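PDB 3H1T: type I site-specific restriction-modification system, R (Restriction) subunit from Vibrio vulnificus, which probably couples ATP hydrolysis to DNA translocation and cleavage as the motor and nuclease subunit of a type I restriction enzyme, here as its N-terminal fragment. Local coordinates for residues A89-A93 with Q106-A111; L116-Y120 with L149-L153; P179-Q183 with D367-L371; R200-T204 with Y352-Y358; F302-I306 with F329-F333. All blocks are in the same frame, centred on the assembly; numbering follows the deposited sequence.

The five contacts run from the N-terminal, probably nuclease, domain into the first RecA-like motor domain. Contacts 1 and 2 have centres about 12 Å apart and share the neighbouring strands 86-93 and 118-122, where Glu92 N and Tyr120 O lie 2.8 Å apart in a probable hydrogen bond. Contacts 4 and 5 belong to one parallel sheet, with centres about 16 Å apart, and lie at the roots of strands that lead toward the probable ATP site. Contact 3 lies near the middle of the chain, its centre about 18 Å from that of contact 1 and about 20 Å from that of contact 4. It touches contact 4 through Tyr182 and Tyr358, and along the sequence its loop encloses contacts 4 and 5.

Contact 1 of 5, residues A89-A93 with Q106-A111; sequences AVVEA and QAKDYA
The carbonyl oxygen of Ala107 is gripped within its own helix while Val90 of the strand rests against it. Ala111 N donates to Ala107 O at 3.1 Å, Tyr110 N adds a weak second bond, and Val90 CG1 lies 3.6 Å from Ala107 O. With its helical bonds made, this oxygen can lie against a methyl group without losing a partner. Val90 divides its branches over the helix: CG1 also meets Ala111 CB at 4.0 Å, whereas CG2, anti to the backbone N (chi1 69° for CG1), reaches Tyr110 CB at 4.2 Å. A beta-branched residue suits a strand, and its forked end fits between the small alanines and the root of the tyrosine. Those alanines let the helix come close, its axis 7.7 Å from that of the strand and running nearly antiparallel to it, at 152°. Further along, Glu92 CB rests on Ala107 CB at 3.7 Å. The chain of Glu92 then bends at chi2 (-57°), bringing its CG alongside Gln106 CG at 3.6 Å. Its OE2 lies near the plane of the Tyr110 ring, 3.8 Å from CE2. Asp77 lies close to Glu92, and Lys94 follows two residues later. This Asp…Glu-X-Lys pattern is consistent with a PD-(D/E)XK nuclease core, as in other HsdR subunits. Strand 86-93 runs between strands 75-81 and 118-122, and helix 104-114 is the connection over the sheet from 86-93 to its parallel neighbour 118-122, completing a beta-alpha-beta unit.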
# COMPACT_ATOMS: atom_id res chain seq x y z
N ALA A 89 -6.40 -12.06 19.25
CA ALA A 89 -7.74 -12.62 19.03
C ALA A 89 -8.82 -11.56 18.86
O ALA A 89 -8.61 -10.37 19.09
CB ALA A 89 -8.13 -13.56 20.18
N VAL A 90 -10.01 -11.99 18.45
CA VAL A 90 -11.10 -11.06 18.25
C VAL A 90 -12.44 -11.66 18.69
O VAL A 90 -12.64 -12.87 18.58
CB VAL A 90 -11.13 -10.59 16.76
CG1 VAL A 90 -11.55 -11.74 15.84
CG2 VAL A 90 -12.03 -9.38 16.62
N VAL A 91 -13.33 -10.82 19.18
CA VAL A 91 -14.62 -11.28 19.67
C VAL A 91 -15.83 -10.57 19.07
O VAL A 91 -15.85 -9.35 18.94
CB VAL A 91 -14.72 -11.11 21.22
CG1 VAL A 91 -16.02 -11.74 21.74
CG2 VAL A 91 -13.52 -11.75 21.88
N GLU A 92 -16.85 -11.34 18.72
CA GLU A 92 -18.08 -10.76 18.21
C GLU A 92 -19.11 -11.01 19.31
O GLU A 92 -19.37 -12.16 19.67
CB GLU A 92 -18.52 -11.46 16.91
CG GLU A 92 -18.63 -10.57 15.67
CD GLU A 92 -19.59 -9.38 15.82
OE1 GLU A 92 -20.81 -9.60 15.97
OE2 GLU A 92 -19.10 -8.23 15.79
N ALA A 93 -19.68 -9.95 19.87
CA ALA A 93 -20.66 -10.13 20.93
C ALA A 93 -22.05 -9.95 20.35
O ALA A 93 -22.23 -9.31 19.32
CB ALA A 93 -20.41 -9.12 22.05
N GLN A 106 -18.99 -13.79 11.22
CA GLN A 106 -18.59 -12.39 11.30
C GLN A 106 -17.27 -12.24 12.07
O GLN A 106 -16.43 -11.41 11.72
CB GLN A 106 -19.67 -11.55 11.99
CG GLN A 106 -19.29 -10.07 12.17
CD GLN A 106 -18.99 -9.36 10.85
OE1 GLN A 106 -19.89 -9.15 10.03
NE2 GLN A 106 -17.73 -9.00 10.64
N ALA A 107 -17.11 -13.03 13.12
CA ALA A 107 -15.90 -12.98 13.92
C ALA A 107 -14.73 -13.57 13.14
O ALA A 107 -13.61 -13.08 13.22
CB ALA A 107 -16.09 -13.75 15.22
N LYS A 108 -15.00 -14.63 12.38
CA LYS A 108 -13.97 -15.26 11.56
C LYS A 108 -13.50 -14.28 10.48
O LYS A 108 -12.32 -14.22 10.14
CB LYS A 108 -14.52 -16.53 10.89
CG LYS A 108 -14.61 -17.73 11.82
CD LYS A 108 -15.22 -18.97 11.16
CE LYS A 108 -14.57 -19.30 9.82
NZ LYS A 108 -14.67 -20.75 9.49
N ASP A 109 -14.43 -13.49 9.96
CA ASP A 109 -14.12 -12.51 8.92
C ASP A 109 -13.19 -11.42 9.44
O ASP A 109 -12.35 -10.93 8.69
CB ASP A 109 -15.41 -11.89 8.37
CG ASP A 109 -15.27 -11.44 6.92
OD1 ASP A 109 -15.20 -12.31 6.03
OD2 ASP A 109 -15.24 -10.22 6.68
N TYR A 110 -13.33 -11.03 10.70
CA TYR A 110 -12.49 -9.99 11.29
C TYR A 110 -11.11 -10.56 11.60
O TYR A 110 -10.10 -9.86 11.54
CB TYR A 110 -13.09 -9.44 12.59
CG TYR A 110 -14.26 -8.50 12.44
CD1 TYR A 110 -14.16 -7.34 11.68
CD2 TYR A 110 -15.46 -8.76 13.09
CE1 TYR A 110 -15.23 -6.44 11.58
CE2 TYR A 110 -16.54 -7.88 13.00
CZ TYR A 110 -16.42 -6.72 12.24
OH TYR A 110 -17.49 -5.87 12.13
N ALA A 111 -11.10 -11.83 11.96
CA ALA A 111 -9.87 -12.53 12.29
C ALA A 111 -9.03 -12.58 11.03
O ALA A 111 -7.86 -12.24 11.03
CB ALA A 111 -10.19 -13.93 12.76

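Contact 2 of 5, residues L116-Y120 with L149-L153; sequences LKFAY and LFKRL
Phe118 and Tyr120 reach from strand 118-120 to Leu149 on helix 149-153, whose axis stays 11.7 Å off and runs at 139° to the strand, a gap that large side chains must fill. Leu149 CD2 sits over the middle of the Phe118 ring, 4.0 Å from its centroid and 11° off the normal, a CH-pi contact; Lys117 CB lies against the opposite face. At the far end of the ring, CE2 touches Leu149 O at 3.6 Å and CZ touches Arg152 CB at 3.7 Å. The helix thus packs on this sheet face, while Ala119, pointing the other way, meets helix 104-114: the layered alpha/beta/alpha build of what is probably the nuclease domain, where alternate strand residues serve opposite helices. Tyr120 brings its OH to within 3.4 Å of Leu149 CD2 and hydrogen-bonds Glu129 with it. An extended chain carries the Arg152 guanidinium to the same Glu129 and to Asp131, in salt bridges; Leu149 CD2 lies over one face of that group. Arginine suits this border position because its methylenes pack on Phe118 while its charge is paired. Leu153 CD2 closes the edge on Lys117 CB at 4.1 Å.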
# COMPACT_ATOMS: atom_id res chain seq x y z
N LEU A 116 -5.51 -12.59 12.48
CA LEU A 116 -5.50 -13.29 13.76
C LEU A 116 -5.84 -14.76 13.59
O LEU A 116 -6.48 -15.15 12.61
CB LEU A 116 -6.50 -12.66 14.73
CG LEU A 116 -6.34 -11.14 14.78
CD1 LEU A 116 -7.32 -10.56 15.77
CD2 LEU A 116 -4.90 -10.74 15.16
N LYS A 117 -5.39 -15.57 14.54
CA LYS A 117 -5.60 -17.02 14.53
C LYS A 117 -6.68 -17.49 15.49
O LYS A 117 -6.94 -18.68 15.58
CB LYS A 117 -4.29 -17.73 14.90
CG LYS A 117 -3.56 -18.41 13.77
CD LYS A 117 -2.99 -17.42 12.77
CE LYS A 117 -2.16 -18.12 11.69
NZ LYS A 117 -2.80 -18.12 10.35
N PHE A 118 -7.30 -16.57 16.22
CA PHE A 118 -8.34 -16.97 17.16
C PHE A 118 -9.58 -16.09 17.05
O PHE A 118 -9.50 -14.87 17.08
CB PHE A 118 -7.79 -16.95 18.59
CG PHE A 118 -6.57 -17.81 18.76
CD1 PHE A 118 -6.67 -19.20 18.73
CD2 PHE A 118 -5.30 -17.23 18.83
CE1 PHE A 118 -5.52 -20.00 18.74
CE2 PHE A 118 -4.15 -18.01 18.85
CZ PHE A 118 -4.26 -19.41 18.80
N ALA A 119 -10.75 -16.71 16.91
CA ALA A 119 -11.97 -15.94 16.79
C ALA A 119 -13.05 -16.43 17.73
O ALA A 119 -13.22 -17.64 17.91
CB ALA A 119 -12.47 -16.00 15.34
N TYR A 120 -13.80 -15.51 18.33
CA TYR A 120 -14.85 -15.87 19.28
C TYR A 120 -16.18 -15.21 19.02
O TYR A 120 -16.26 -14.06 18.63
CB TYR A 120 -14.40 -15.51 20.70
CG TYR A 120 -13.11 -16.17 21.07
CD1 TYR A 120 -13.10 -17.47 21.58
CD2 TYR A 120 -11.90 -15.54 20.82
CE1 TYR A 120 -11.90 -18.13 21.82
CE2 TYR A 120 -10.69 -16.19 21.05
CZ TYR A 120 -10.70 -17.48 21.55
OH TYR A 120 -9.50 -18.12 21.72
N LEU A 149 -3.39 -18.77 24.61
CA LEU A 149 -3.41 -18.49 23.18
C LEU A 149 -2.03 -18.28 22.57
O LEU A 149 -1.76 -18.78 21.48
CB LEU A 149 -4.27 -17.26 22.88
CG LEU A 149 -5.79 -17.34 23.11
CD1 LEU A 149 -6.45 -16.24 22.29
CD2 LEU A 149 -6.34 -18.70 22.68
N PHE A 150 -1.17 -17.54 23.26
CA PHE A 150 0.18 -17.26 22.77
C PHE A 150 0.99 -18.56 22.69
O PHE A 150 1.85 -18.72 21.84
CB PHE A 150 0.87 -16.26 23.68
CG PHE A 150 2.21 -15.79 23.18
CD1 PHE A 150 2.31 -15.10 21.98
CD2 PHE A 150 3.37 -16.01 23.92
CE1 PHE A 150 3.54 -14.62 21.52
CE2 PHE A 150 4.61 -15.54 23.47
CZ PHE A 150 4.69 -14.84 22.26
N LYS A 151 0.71 -19.49 23.60
CA LYS A 151 1.41 -20.78 23.59
C LYS A 151 0.91 -21.58 22.39
O LYS A 151 1.66 -22.36 21.80
CB LYS A 151 1.13 -21.57 24.87
CG LYS A 151 1.75 -21.01 26.15
CD LYS A 151 3.03 -21.75 26.54
CE LYS A 151 3.06 -22.10 28.04
NZ LYS A 151 3.01 -20.89 28.92
N ARG A 152 -0.37 -21.40 22.04
CA ARG A 152 -0.96 -22.08 20.89
C ARG A 152 -0.40 -21.45 19.62
O ARG A 152 -0.09 -22.14 18.65
CB ARG A 152 -2.49 -21.91 20.85
CG ARG A 152 -3.31 -22.69 21.85
CD ARG A 152 -4.78 -22.60 21.44
NE ARG A 152 -5.73 -22.66 22.55
CZ ARG A 152 -7.04 -22.52 22.43
NH1 ARG A 152 -7.59 -22.31 21.24
NH2 ARG A 152 -7.82 -22.58 23.50
N LEU A 153 -0.29 -20.13 19.62
CA LEU A 153 0.20 -19.38 18.48
C LEU A 153 1.65 -19.74 18.16
O LEU A 153 1.97 -20.02 17.00
CB LEU A 153 0.05 -17.88 18.76
CG LEU A 153 0.06 -16.86 17.61
CD1 LEU A 153 1.47 -16.35 17.35
CD2 LEU A 153 -0.52 -17.53 16.37

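Contact 3 of 5, residues P179-Q183 with D367-L371; sequences PRYYQ and DDGFL
The start of helix 181-195 carries the sequence Arg-Tyr-Tyr-Gln, which resembles the Q motif of superfamily 2 helicases. Here it meets the end of helix 362-368, where the chain leaves the first motor sheet. Arg180, at the N-cap position, lays its guanidinium flat on the Phe370 ring, with centres 3.9 Å apart and planes at 15°. Its CG is anti to the carbonyl carbon (chi1 -62°) and the chain is extended, which also sets CD over the ring. The orientation of the stack is fixed by polar partners in the guanidinium plane: NH1 donates to Tyr182 OH at 2.9 Å and to a water at 2.8 Å, and that water in turn donates to Phe370 O at 2.7 Å. The Tyr182 ring brings CE1 to 3.7 Å from Phe370 CD2. Arginine fits well here because one flat group both stacks and donates. Beside this, Tyr181 OH donates to Asp368 OD2; the modelled 2.4 Å is doubtfully short. Asp368 is heavily engaged, for OD2 also takes Tyr360 OH and OD1 forms a salt bridge with Lys74 of the N-terminal region, a hydroxyl donor and a positive charge that would probably favour the ionised carboxylate. Gly369, with positive phi, closes the helix in a Schellman motif and turns the chain so that Phe370 follows into the stack. Tyr182 OH also bonds Thr209 O in the P-loop sequence (Walker A), which places this packing of a Q-motif-like helix start against the chain leaving the last sheet strand beside the probable nucleotide site of a RecA-like helicase domain.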
# COMPACT_ATOMS: atom_id res chain seq x y z
N PRO A 179 1.27 2.26 13.63
CA PRO A 179 1.04 1.61 12.34
C PRO A 179 -0.34 0.97 12.21
O PRO A 179 -0.83 0.33 13.14
CB PRO A 179 2.18 0.58 12.25
CG PRO A 179 2.44 0.24 13.67
CD PRO A 179 2.38 1.60 14.35
N ARG A 180 -0.96 1.18 11.05
CA ARG A 180 -2.28 0.65 10.75
C ARG A 180 -2.33 -0.87 10.89
O ARG A 180 -1.30 -1.53 10.93
CB ARG A 180 -2.68 1.08 9.34
CG ARG A 180 -2.78 2.58 9.20
CD ARG A 180 -2.81 2.99 7.76
NE ARG A 180 -2.96 4.43 7.60
CZ ARG A 180 -2.99 5.05 6.42
NH1 ARG A 180 -2.88 4.35 5.31
NH2 ARG A 180 -3.14 6.37 6.37
N TYR A 181 -3.54 -1.41 10.94
CA TYR A 181 -3.75 -2.85 11.09
C TYR A 181 -3.04 -3.70 10.04
O TYR A 181 -2.44 -4.71 10.39
CB TYR A 181 -5.27 -3.19 11.10
CG TYR A 181 -5.92 -3.37 9.75
CD1 TYR A 181 -6.48 -2.29 9.06
CD2 TYR A 181 -5.98 -4.63 9.15
CE1 TYR A 181 -7.08 -2.48 7.80
CE2 TYR A 181 -6.58 -4.83 7.91
CZ TYR A 181 -7.12 -3.75 7.24
OH TYR A 181 -7.72 -3.96 6.01
N TYR A 182 -3.06 -3.30 8.77
CA TYR A 182 -2.40 -4.09 7.75
C TYR A 182 -0.88 -4.01 7.78
O TYR A 182 -0.20 -4.96 7.43
CB TYR A 182 -2.91 -3.74 6.35
CG TYR A 182 -2.68 -2.33 5.92
CD1 TYR A 182 -3.60 -1.33 6.25
CD2 TYR A 182 -1.54 -1.97 5.20
CE1 TYR A 182 -3.38 -0.01 5.87
CE2 TYR A 182 -1.31 -0.65 4.82
CZ TYR A 182 -2.24 0.32 5.16
OH TYR A 182 -2.00 1.63 4.79
N GLN A 183 -0.35 -2.87 8.23
CA GLN A 183 1.11 -2.72 8.32
C GLN A 183 1.62 -3.65 9.41
O GLN A 183 2.71 -4.21 9.32
CB GLN A 183 1.47 -1.28 8.65
CG GLN A 183 1.11 -0.34 7.53
CD GLN A 183 1.26 1.13 7.86
OE1 GLN A 183 1.37 1.97 6.96
NE2 GLN A 183 1.27 1.46 9.15
N ASP A 367 -11.32 0.27 -0.03
CA ASP A 367 -12.39 -0.12 0.86
C ASP A 367 -12.17 0.30 2.30
O ASP A 367 -13.12 0.51 3.04
CB ASP A 367 -12.64 -1.63 0.82
CG ASP A 367 -13.98 -1.99 1.42
OD1 ASP A 367 -14.98 -1.39 0.97
OD2 ASP A 367 -14.05 -2.84 2.33
N ASP A 368 -10.91 0.44 2.71
CA ASP A 368 -10.62 0.82 4.09
C ASP A 368 -10.57 2.34 4.26
O ASP A 368 -10.41 2.83 5.37
CB ASP A 368 -9.30 0.21 4.54
CG ASP A 368 -9.36 -1.30 4.70
OD1 ASP A 368 -10.45 -1.89 4.66
OD2 ASP A 368 -8.28 -1.90 4.88
N GLY A 369 -10.68 3.06 3.15
CA GLY A 369 -10.62 4.50 3.20
C GLY A 369 -9.20 5.03 3.30
O GLY A 369 -8.97 6.16 3.72
N PHE A 370 -8.23 4.21 2.91
CA PHE A 370 -6.82 4.58 2.97
C PHE A 370 -6.20 4.95 1.64
O PHE A 370 -5.10 5.49 1.59
CB PHE A 370 -6.01 3.45 3.61
CG PHE A 370 -6.25 3.30 5.08
CD1 PHE A 370 -6.19 4.41 5.93
CD2 PHE A 370 -6.50 2.04 5.63
CE1 PHE A 370 -6.37 4.27 7.31
CE2 PHE A 370 -6.68 1.89 7.02
CZ PHE A 370 -6.62 3.00 7.85
N LEU A 371 -6.90 4.63 0.56
CA LEU A 371 -6.44 4.95 -0.78
C LEU A 371 -7.66 5.55 -1.47
O LEU A 371 -8.79 5.28 -1.07
CB LEU A 371 -5.94 3.71 -1.51
CG LEU A 371 -4.63 3.09 -1.03
CD1 LEU A 371 -4.31 1.90 -1.93
CD2 LEU A 371 -3.49 4.11 -1.09
O HOH W 1 -2.62 5.08 2.60

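Contact 4 of 5, residues R200-T204 with Y352-Y358; sequences RSLIT and YFGNPIY
Two backbone bonds join Leu202 and Thr204 to the chain at Ile357 and Tyr358. Ile357 N donates to Leu202 O at 2.8 Å, and Thr204 N donates to Tyr358 O at 3.1 Å and 171°, both bonds nearly straight. Leu202 O has a further neighbour in Pro356 CA, a CA-H...O contact at 3.1 Å. Nearer the strand's start no direct backbone bond is made; a water accepts from Leu202 N at 2.9 Å and donates to Phe353 O and Asn355 O, bridging the two chains. Gly354 makes the turn there with positive phi, a conformation that is easiest without a side chain. Strand 200-205 lies between strand 333-338 and the edge strand 358-360 of the parallel motor sheet, and it runs straight into the P-loop sequence, so these bonds hold the strand from which that loop springs. At the outer end Arg200 bends at chi2 and chi3 and lays its guanidinium over one face of the Tyr352 ring, in a cation-pi stack with centres 3.6 Å apart and planes at 26°. Tyr352 OH is bonded to Gln334 of the adjoining strand, which steadies the ring. Branched aliphatic chains make much of the packing: Leu202 CB packs on Phe353 CB at 3.7 Å, CD2 of the same leucine rests on Gly354 O, and Ile203 CG1 meets Ile357 CD1 at 3.8 Å. Ile357 has CG1 between its backbone N and carbonyl carbon (chi1 54°), which turns it toward the strand, with CD1 beyond it. Thr204 OG1, bonded to Tyr350, lies beside Pro356 CB.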
# COMPACT_ATOMS: atom_id res chain seq x y z
N ARG A 200 13.93 -16.07 2.50
CA ARG A 200 13.49 -15.36 1.30
C ARG A 200 11.97 -15.10 1.38
O ARG A 200 11.19 -16.02 1.13
CB ARG A 200 13.84 -16.25 0.08
CG ARG A 200 14.19 -15.57 -1.26
CD ARG A 200 15.69 -15.20 -1.41
NE ARG A 200 16.58 -16.27 -1.91
CZ ARG A 200 16.49 -16.86 -3.11
NH1 ARG A 200 15.54 -16.52 -3.97
NH2 ARG A 200 17.39 -17.78 -3.46
N SER A 201 11.53 -13.88 1.72
CA SER A 201 10.09 -13.59 1.82
C SER A 201 9.60 -12.41 0.97
O SER A 201 10.31 -11.42 0.77
CB SER A 201 9.66 -13.31 3.26
OG SER A 201 10.28 -14.16 4.21
N LEU A 202 8.35 -12.48 0.52
CA LEU A 202 7.77 -11.41 -0.28
C LEU A 202 6.53 -10.76 0.35
O LEU A 202 5.71 -11.44 0.99
CB LEU A 202 7.42 -11.93 -1.68
CG LEU A 202 7.00 -10.88 -2.71
CD1 LEU A 202 8.11 -9.83 -2.85
CD2 LEU A 202 6.71 -11.56 -4.05
N ILE A 203 6.41 -9.44 0.18
CA ILE A 203 5.28 -8.68 0.69
C ILE A 203 4.77 -7.81 -0.44
O ILE A 203 5.54 -7.08 -1.05
CB ILE A 203 5.68 -7.74 1.83
CG1 ILE A 203 6.43 -8.51 2.91
CG2 ILE A 203 4.45 -7.08 2.41
CD1 ILE A 203 7.12 -7.64 3.92
N THR A 204 3.47 -7.89 -0.73
CA THR A 204 2.88 -7.07 -1.78
C THR A 204 1.96 -6.04 -1.15
O THR A 204 1.02 -6.38 -0.42
CB THR A 204 2.07 -7.92 -2.77
OG1 THR A 204 2.88 -8.99 -3.27
CG2 THR A 204 1.61 -7.06 -3.94
N TYR A 352 11.62 -15.97 -7.43
CA TYR A 352 12.79 -15.81 -6.58
C TYR A 352 12.42 -15.68 -5.10
O TYR A 352 12.99 -16.38 -4.26
CB TYR A 352 13.60 -14.59 -7.02
CG TYR A 352 14.89 -14.39 -6.26
CD1 TYR A 352 14.91 -13.69 -5.05
CD2 TYR A 352 16.09 -14.91 -6.74
CE1 TYR A 352 16.10 -13.51 -4.34
CE2 TYR A 352 17.29 -14.75 -6.04
CZ TYR A 352 17.29 -14.06 -4.84
OH TYR A 352 18.47 -13.94 -4.14
N PHE A 353 11.45 -14.83 -4.77
CA PHE A 353 11.05 -14.64 -3.37
C PHE A 353 9.94 -15.56 -2.92
O PHE A 353 9.71 -15.72 -1.72
CB PHE A 353 10.64 -13.19 -3.12
CG PHE A 353 11.77 -12.21 -3.25
CD1 PHE A 353 12.72 -12.08 -2.24
CD2 PHE A 353 11.87 -11.39 -4.38
CE1 PHE A 353 13.76 -11.14 -2.35
CE2 PHE A 353 12.91 -10.46 -4.50
CZ PHE A 353 13.85 -10.33 -3.48
N GLY A 354 9.23 -16.17 -3.86
CA GLY A 354 8.16 -17.07 -3.49
C GLY A 354 6.84 -16.33 -3.31
O GLY A 354 6.77 -15.13 -3.53
N ASN A 355 5.80 -17.05 -2.91
CA ASN A 355 4.52 -16.40 -2.72
C ASN A 355 4.53 -15.46 -1.53
O ASN A 355 5.13 -15.75 -0.49
CB ASN A 355 3.41 -17.43 -2.58
CG ASN A 355 3.12 -18.12 -3.90
OD1 ASN A 355 3.11 -17.48 -4.96
ND2 ASN A 355 2.85 -19.41 -3.84
N PRO A 356 3.85 -14.32 -1.67
CA PRO A 356 3.75 -13.29 -0.63
C PRO A 356 3.23 -13.78 0.71
O PRO A 356 2.34 -14.62 0.77
CB PRO A 356 2.84 -12.24 -1.28
CG PRO A 356 1.95 -13.08 -2.19
CD PRO A 356 2.95 -14.01 -2.81
N ILE A 357 3.80 -13.26 1.80
CA ILE A 357 3.37 -13.63 3.14
C ILE A 357 2.13 -12.80 3.51
O ILE A 357 1.40 -13.12 4.44
CB ILE A 357 4.53 -13.45 4.16
CG1 ILE A 357 5.11 -12.04 4.11
CG2 ILE A 357 5.64 -14.42 3.83
CD1 ILE A 357 4.33 -11.02 4.89
N TYR A 358 1.92 -11.74 2.74
CA TYR A 358 0.79 -10.85 2.91
C TYR A 358 0.62 -9.96 1.68
O TYR A 358 1.60 -9.58 1.03
CB TYR A 358 0.99 -9.97 4.15
CG TYR A 358 -0.20 -9.10 4.48
CD1 TYR A 358 -1.45 -9.65 4.74
CD2 TYR A 358 -0.08 -7.71 4.50
CE1 TYR A 358 -2.55 -8.85 5.04
CE2 TYR A 358 -1.17 -6.89 4.79
CZ TYR A 358 -2.40 -7.47 5.06
OH TYR A 358 -3.48 -6.68 5.37
O HOH W 2 7.54 -15.22 0.47

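Contact 5 of 5, residues F302-I306 with F329-F333; sequences FFDLI and FEPAF
Phe303 and Phe329 form the apolar centre as a T-shaped pair: the edge of Phe303 points into the face of Phe329, with centroids 4.9 Å apart and planes at 87°. The closest atoms are Phe303 CE1 and Phe329 CZ, at 3.4 Å. Phe302 and Ile306 pack on opposite faces of the Phe303 ring, and Ile306 CD1 also approaches Phe329 CD2 at 4.3 Å. Flat rings and a branched chain fill this buried wedge well. Ala332 is small enough for its CB to fit against Phe303 O at 3.3 Å. Next to it the backbones begin to pair. Phe333 N donates to Asp304 O at 3.0 Å, standing above the carbonyl plane, 46° out of it, and Phe333 O accepts from Ile306 N at 2.9 Å. Leu305, its CG opposite the backbone N (chi1 180°), has CD1 against that same Phe333 O at 3.3 Å. Asp304 points away from Phe333, and its buried carboxylate is satisfied by the backbone amides of Arg237 and Arg229. The parallel bridge of Leu305 with Phe333 starts adjacent strands 305-308 and 333-338, which lead to the DECH-type Walker B and TAT sequences, as in RecA-like superfamily 2 motors.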
# COMPACT_ATOMS: atom_id res chain seq x y z
N PHE A 302 28.23 -10.44 5.64
CA PHE A 302 28.27 -9.20 6.40
C PHE A 302 26.90 -9.01 7.05
O PHE A 302 26.76 -9.14 8.28
CB PHE A 302 28.59 -8.02 5.49
CG PHE A 302 28.87 -6.73 6.23
CD1 PHE A 302 29.96 -6.64 7.10
CD2 PHE A 302 28.07 -5.60 6.04
CE1 PHE A 302 30.23 -5.45 7.77
CE2 PHE A 302 28.33 -4.40 6.71
CZ PHE A 302 29.41 -4.32 7.58
N PHE A 303 25.89 -8.73 6.22
CA PHE A 303 24.51 -8.48 6.67
C PHE A 303 23.73 -9.69 7.19
O PHE A 303 23.92 -10.83 6.74
CB PHE A 303 23.70 -7.86 5.54
CG PHE A 303 24.34 -6.67 4.90
CD1 PHE A 303 25.20 -6.83 3.83
CD2 PHE A 303 24.05 -5.38 5.34
CE1 PHE A 303 25.78 -5.73 3.20
CE2 PHE A 303 24.62 -4.27 4.72
CZ PHE A 303 25.49 -4.45 3.64
N ASP A 304 22.82 -9.44 8.13
CA ASP A 304 21.98 -10.49 8.67
C ASP A 304 20.65 -10.42 7.91
O ASP A 304 19.92 -11.41 7.77
CB ASP A 304 21.72 -10.28 10.16
CG ASP A 304 22.99 -10.24 10.99
OD1 ASP A 304 23.70 -9.21 10.95
OD2 ASP A 304 23.28 -11.23 11.68
N LEU A 305 20.36 -9.22 7.43
CA LEU A 305 19.13 -8.94 6.73
C LEU A 305 19.26 -7.84 5.68
O LEU A 305 20.00 -6.87 5.84
CB LEU A 305 18.07 -8.51 7.73
CG LEU A 305 16.70 -8.18 7.14
CD1 LEU A 305 16.09 -9.46 6.60
CD2 LEU A 305 15.79 -7.56 8.20
N ILE A 306 18.51 -8.03 4.60
CA ILE A 306 18.46 -7.08 3.50
C ILE A 306 16.99 -6.89 3.13
O ILE A 306 16.26 -7.86 2.95
CB ILE A 306 19.18 -7.63 2.26
CG1 ILE A 306 20.66 -7.86 2.57
CG2 ILE A 306 18.97 -6.66 1.09
CD1 ILE A 306 21.60 -6.96 1.82
N PHE A 329 24.88 -11.79 -1.70
CA PHE A 329 24.66 -11.68 -0.28
C PHE A 329 23.86 -12.76 0.40
O PHE A 329 23.11 -12.49 1.33
CB PHE A 329 24.08 -10.30 0.05
CG PHE A 329 25.12 -9.23 0.16
CD1 PHE A 329 26.22 -9.40 1.00
CD2 PHE A 329 24.98 -8.03 -0.55
CE1 PHE A 329 27.17 -8.40 1.15
CE2 PHE A 329 25.93 -7.03 -0.40
CZ PHE A 329 27.02 -7.21 0.44
N GLU A 330 23.96 -13.99 -0.10
CA GLU A 330 23.32 -15.11 0.57
C GLU A 330 24.45 -15.31 1.59
O GLU A 330 25.60 -14.98 1.29
CB GLU A 330 23.23 -16.34 -0.33
CG GLU A 330 22.93 -17.63 0.44
CD GLU A 330 22.65 -18.81 -0.49
OE1 GLU A 330 22.30 -18.59 -1.67
OE2 GLU A 330 22.76 -19.97 -0.02
N PRO A 331 24.17 -15.84 2.78
CA PRO A 331 22.89 -16.31 3.32
C PRO A 331 22.18 -15.24 4.15
O PRO A 331 21.56 -15.55 5.16
CB PRO A 331 23.29 -17.51 4.20
CG PRO A 331 24.86 -17.56 4.14
CD PRO A 331 25.26 -16.18 3.71
N ALA A 332 22.28 -13.98 3.74
CA ALA A 332 21.61 -12.94 4.51
C ALA A 332 20.11 -13.11 4.28
O ALA A 332 19.68 -13.37 3.15
CB ALA A 332 22.07 -11.55 4.05
N PHE A 333 19.32 -13.00 5.34
CA PHE A 333 17.87 -13.13 5.19
C PHE A 333 17.46 -12.01 4.24
O PHE A 333 18.00 -10.90 4.31
CB PHE A 333 17.13 -12.96 6.51
CG PHE A 333 17.03 -14.22 7.33
CD1 PHE A 333 18.10 -14.63 8.13
CD2 PHE A 333 15.87 -14.99 7.32
CE1 PHE A 333 18.02 -15.79 8.91
CE2 PHE A 333 15.77 -16.17 8.10
CZ PHE A 333 16.85 -16.56 8.90